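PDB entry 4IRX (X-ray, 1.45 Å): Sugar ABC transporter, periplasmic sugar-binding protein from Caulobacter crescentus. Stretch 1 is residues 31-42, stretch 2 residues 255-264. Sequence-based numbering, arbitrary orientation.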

# COMPACT_ATOMS: atom_id res chain seq x y z
N GLU A 31 -2.05 -17.08 3.29
CA GLU A 31 -1.82 -18.48 3.60
C GLU A 31 -2.99 -19.10 4.35
O GLU A 31 -3.32 -20.27 4.10
CB GLU A 31 -0.53 -18.65 4.40
CG GLU A 31 0.69 -18.38 3.55
CD GLU A 31 1.94 -18.20 4.39
OE1 GLU A 31 1.81 -18.06 5.63
OE2 GLU A 31 3.03 -18.18 3.79
N ASP A 32 -3.63 -18.34 5.25
CA ASP A 32 -4.83 -18.83 5.96
C ASP A 32 -5.95 -19.12 4.98
O ASP A 32 -6.52 -20.22 4.94
CB ASP A 32 -5.30 -17.81 7.01
CG ASP A 32 -6.70 -18.13 7.56
OD1 ASP A 32 -6.96 -19.28 7.97
OD2 ASP A 32 -7.58 -17.22 7.55
N GLU A 33 -6.25 -18.12 4.16
CA GLU A 33 -7.33 -18.27 3.19
C GLU A 33 -7.04 -19.40 2.22
O GLU A 33 -7.96 -20.15 1.86
CB GLU A 33 -7.60 -16.95 2.46
CG GLU A 33 -8.90 -16.95 1.62
CD GLU A 33 -10.20 -16.89 2.43
OE1 GLU A 33 -10.19 -16.46 3.60
OE2 GLU A 33 -11.25 -17.28 1.87
N ALA A 34 -5.78 -19.57 1.83
CA ALA A 34 -5.45 -20.61 0.86
C ALA A 34 -5.74 -22.00 1.44
O ALA A 34 -6.31 -22.86 0.75
CB ALA A 34 -3.98 -20.48 0.42
N ALA A 35 -5.37 -22.20 2.71
CA ALA A 35 -5.68 -23.45 3.39
C ALA A 35 -7.19 -23.68 3.42
O ALA A 35 -7.68 -24.73 2.99
CB ALA A 35 -5.11 -23.43 4.81
N LYS A 36 -7.94 -22.67 3.86
CA LYS A 36 -9.40 -22.78 3.94
C LYS A 36 -10.06 -23.09 2.61
O LYS A 36 -11.10 -23.77 2.55
CB LYS A 36 -10.00 -21.50 4.45
CG LYS A 36 -9.76 -21.26 5.91
CD LYS A 36 -10.08 -19.82 6.21
CE LYS A 36 -10.21 -19.62 7.70
NZ LYS A 36 -10.21 -18.18 8.00
N LEU A 37 -9.48 -22.59 1.52
CA LEU A 37 -10.08 -22.79 0.21
C LEU A 37 -9.57 -24.07 -0.47
O LEU A 37 -10.01 -24.39 -1.57
CB LEU A 37 -9.82 -21.58 -0.69
CG LEU A 37 -10.46 -20.31 -0.18
CD1 LEU A 37 -10.10 -19.15 -1.12
CD2 LEU A 37 -11.97 -20.50 -0.08
N GLY A 38 -8.63 -24.77 0.16
CA GLY A 38 -8.06 -25.97 -0.42
C GLY A 38 -7.26 -25.68 -1.67
O GLY A 38 -7.22 -26.50 -2.59
N VAL A 39 -6.60 -24.53 -1.71
CA VAL A 39 -5.78 -24.17 -2.86
C VAL A 39 -4.33 -24.03 -2.45
O VAL A 39 -4.01 -23.44 -1.40
CB VAL A 39 -6.34 -22.89 -3.58
CG1 VAL A 39 -6.22 -21.62 -2.72
CG2 VAL A 39 -5.70 -22.68 -4.95
N LYS A 40 -3.43 -24.55 -3.27
CA LYS A 40 -2.01 -24.32 -3.02
C LYS A 40 -1.63 -22.97 -3.58
O LYS A 40 -1.98 -22.65 -4.72
CB LYS A 40 -1.16 -25.43 -3.66
CG LYS A 40 0.32 -25.31 -3.30
CD LYS A 40 1.15 -26.47 -3.88
CE LYS A 40 2.57 -26.47 -3.32
NZ LYS A 40 3.38 -27.61 -3.87
N VAL A 41 -0.96 -22.14 -2.79
CA VAL A 41 -0.42 -20.90 -3.33
C VAL A 41 1.09 -20.98 -3.43
O VAL A 41 1.78 -21.43 -2.49
CB VAL A 41 -0.87 -19.62 -2.53
CG1 VAL A 41 -2.35 -19.33 -2.78
CG2 VAL A 41 -0.56 -19.74 -1.02
N GLN A 42 1.61 -20.59 -4.58
CA GLN A 42 3.04 -20.48 -4.71
C GLN A 42 3.38 -19.00 -4.67
O GLN A 42 2.93 -18.24 -5.52
CB GLN A 42 3.57 -21.14 -5.98
CG GLN A 42 3.37 -22.64 -5.97
CD GLN A 42 4.30 -23.38 -6.92
OE1 GLN A 42 5.51 -23.17 -6.89
NE2 GLN A 42 3.75 -24.29 -7.71
N ILE A 255 -6.58 -9.38 -0.05
CA ILE A 255 -5.92 -10.59 -0.53
C ILE A 255 -6.86 -11.77 -0.51
O ILE A 255 -6.86 -12.56 -1.44
CB ILE A 255 -4.56 -10.84 0.16
CG1 ILE A 255 -3.75 -11.91 -0.56
CG2 ILE A 255 -4.76 -11.27 1.58
CD1 ILE A 255 -3.42 -11.58 -2.02
N ARG A 256 -7.73 -11.84 0.50
CA ARG A 256 -8.70 -12.92 0.58
C ARG A 256 -9.69 -12.83 -0.58
O ARG A 256 -10.03 -13.85 -1.16
CB ARG A 256 -9.41 -12.92 1.92
CG ARG A 256 -8.48 -13.20 3.12
CD ARG A 256 -9.24 -13.08 4.40
NE ARG A 256 -8.38 -13.20 5.58
CZ ARG A 256 -8.13 -14.36 6.18
NH1 ARG A 256 -8.64 -15.50 5.70
NH2 ARG A 256 -7.35 -14.38 7.26
N THR A 257 -10.09 -11.61 -0.93
CA THR A 257 -11.02 -11.42 -2.03
C THR A 257 -10.40 -11.81 -3.35
O THR A 257 -11.05 -12.47 -4.17
CB THR A 257 -11.53 -9.98 -2.06
OG1 THR A 257 -12.21 -9.68 -0.83
CG2 THR A 257 -12.45 -9.74 -3.23
N ALA A 258 -9.15 -11.42 -3.57
CA ALA A 258 -8.48 -11.84 -4.80
C ALA A 258 -8.37 -13.37 -4.91
O ALA A 258 -8.62 -13.93 -5.98
CB ALA A 258 -7.09 -11.20 -4.92
N LEU A 259 -8.01 -14.03 -3.81
CA LEU A 259 -7.89 -15.47 -3.84
C LEU A 259 -9.24 -16.16 -4.03
O LEU A 259 -9.32 -17.15 -4.74
CB LEU A 259 -7.18 -15.98 -2.58
CG LEU A 259 -6.78 -17.44 -2.67
CD1 LEU A 259 -5.75 -17.62 -3.79
CD2 LEU A 259 -6.23 -17.89 -1.31
N ARG A 260 -10.28 -15.65 -3.38
CA ARG A 260 -11.64 -16.21 -3.56
C ARG A 260 -12.09 -16.12 -5.00
O ARG A 260 -12.63 -17.10 -5.54
CB ARG A 260 -12.64 -15.53 -2.62
CG ARG A 260 -12.45 -15.86 -1.16
CD ARG A 260 -13.11 -14.81 -0.28
NE ARG A 260 -12.78 -15.10 1.11
CZ ARG A 260 -13.10 -14.34 2.13
NH1 ARG A 260 -13.75 -13.19 1.97
NH2 ARG A 260 -12.73 -14.73 3.36
N GLN A 261 -11.86 -14.98 -5.63
CA GLN A 261 -12.15 -14.86 -7.05
C GLN A 261 -11.31 -15.83 -7.88
O GLN A 261 -11.84 -16.46 -8.79
CB GLN A 261 -11.88 -13.43 -7.53
CG GLN A 261 -12.85 -12.37 -6.99
CD GLN A 261 -12.84 -11.13 -7.86
OE1 GLN A 261 -12.74 -11.25 -9.09
NE2 GLN A 261 -12.88 -9.96 -7.25
N ALA A 262 -10.03 -15.97 -7.56
CA ALA A 262 -9.18 -16.91 -8.30
C ALA A 262 -9.71 -18.34 -8.23
O ALA A 262 -9.72 -19.05 -9.24
CB ALA A 262 -7.76 -16.84 -7.77
N VAL A 263 -10.18 -18.75 -7.06
CA VAL A 263 -10.65 -20.11 -6.88
C VAL A 263 -11.96 -20.33 -7.65
O VAL A 263 -12.16 -21.38 -8.28
CB VAL A 263 -10.78 -20.45 -5.38
CG1 VAL A 263 -11.56 -21.74 -5.19
CG2 VAL A 263 -9.38 -20.54 -4.77
N ASP A 264 -12.83 -19.33 -7.67
CA ASP A 264 -14.06 -19.42 -8.44
C ASP A 264 -13.76 -19.42 -9.94
O ASP A 264 -14.42 -20.12 -10.72
CB ASP A 264 -15.04 -18.32 -8.03
CG ASP A 264 -15.85 -18.71 -6.79
OD1 ASP A 264 -16.22 -19.90 -6.66
OD2 ASP A 264 -16.12 -17.82 -5.94

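The most striking feature of this contact is a buried carboxylate shared by two arginines. Glu 33 points toward the second helix, and its two oxygens engage Arg 256 and Arg 260, residues one helical turn apart. OE2 of Glu 33 accepts a nearly straight hydrogen bond from NE of Arg 260 at 2.8 Å, with an angle of 170°, while OE1 of Glu 33 receives NH2 of Arg 260 at 3.1 Å. The paired NE and NH2 donors thus meet the paired oxygens at the edge of the guanidinium. OE1 of Glu 33 also accepts from NH1 of Arg 256 at 2.8 Å, completing a salt bridge to each arginine. A buried carboxylate needs such compensation, and glutamate has the reach to supply both oxygens to the neighbouring helix; its chi1 is t and its chi2 p.

Asp 32 extends the network. Its CA-to-CB bond points sideways, but the end of its side chain comes nearer, and OD2 of Asp 32 lies 2.7 Å from NH1 and 2.9 Å from NH2 of Arg 256. Both contacts are hydrogen bonds within a salt bridge. The guanidinium of Arg 256 therefore has two acidic partners, both at its edge, where its N-H groups point. Arginine suits this place because its planar group offers several donors at the end of a long chain. Lys 36, one turn beyond Asp 32, donates from NZ to OD2 of Asp 32 at 2.8 Å. NZ of Lys 36 also lies 3.9 Å from NH1 of Arg 256, a close approach of like charges, with OD2 of Asp 32 bonded to both.

Beyond the charges, the contact becomes apolar. Leu 259, buried and pointing toward the first stretch, is its hub. CD2 of Leu 259 packs 3.8 Å from CB of Ala 34 and 3.6 Å from CA of Ala 34, so the methyl lies close against the helix backbone, where alanine presents only a small side chain. The same CD2 of Leu 259 lies 4.0 Å from CG1 of Val 39, while CD1 of Leu 259 meets CG1 of Val 41 at 3.9 Å. Leucine's forked end thus touches both the helix and the segment that follows it. Leu 37 places CD1 4.0 Å from CG of Leu 259 and 4.0 Å from CG2 of Val 263; that CD1 of Leu 37 also rests 4.0 Å from CG of Arg 260, using the aliphatic part of the arginine. Val 263 adds a compact branched surface, its CG2 being 3.9 Å from CG1 of Val 39.

The helices run in broadly similar directions, 29° apart, with axes approaching to 9.6 Å. Gly 38 makes no contact itself, but its positive phi, which favours glycine, belongs to a Schellman motif. There N of Val 39 donates a hydrogen bond to O of Ala 34 at 3.0 Å, and N of Gly 38 one to O of Ala 35, also at 3.0 Å. The chain then leads into the strand, with Val 39 and Val 41 both directed toward the second helix. Altogether 473 Å² is buried, counting both sides.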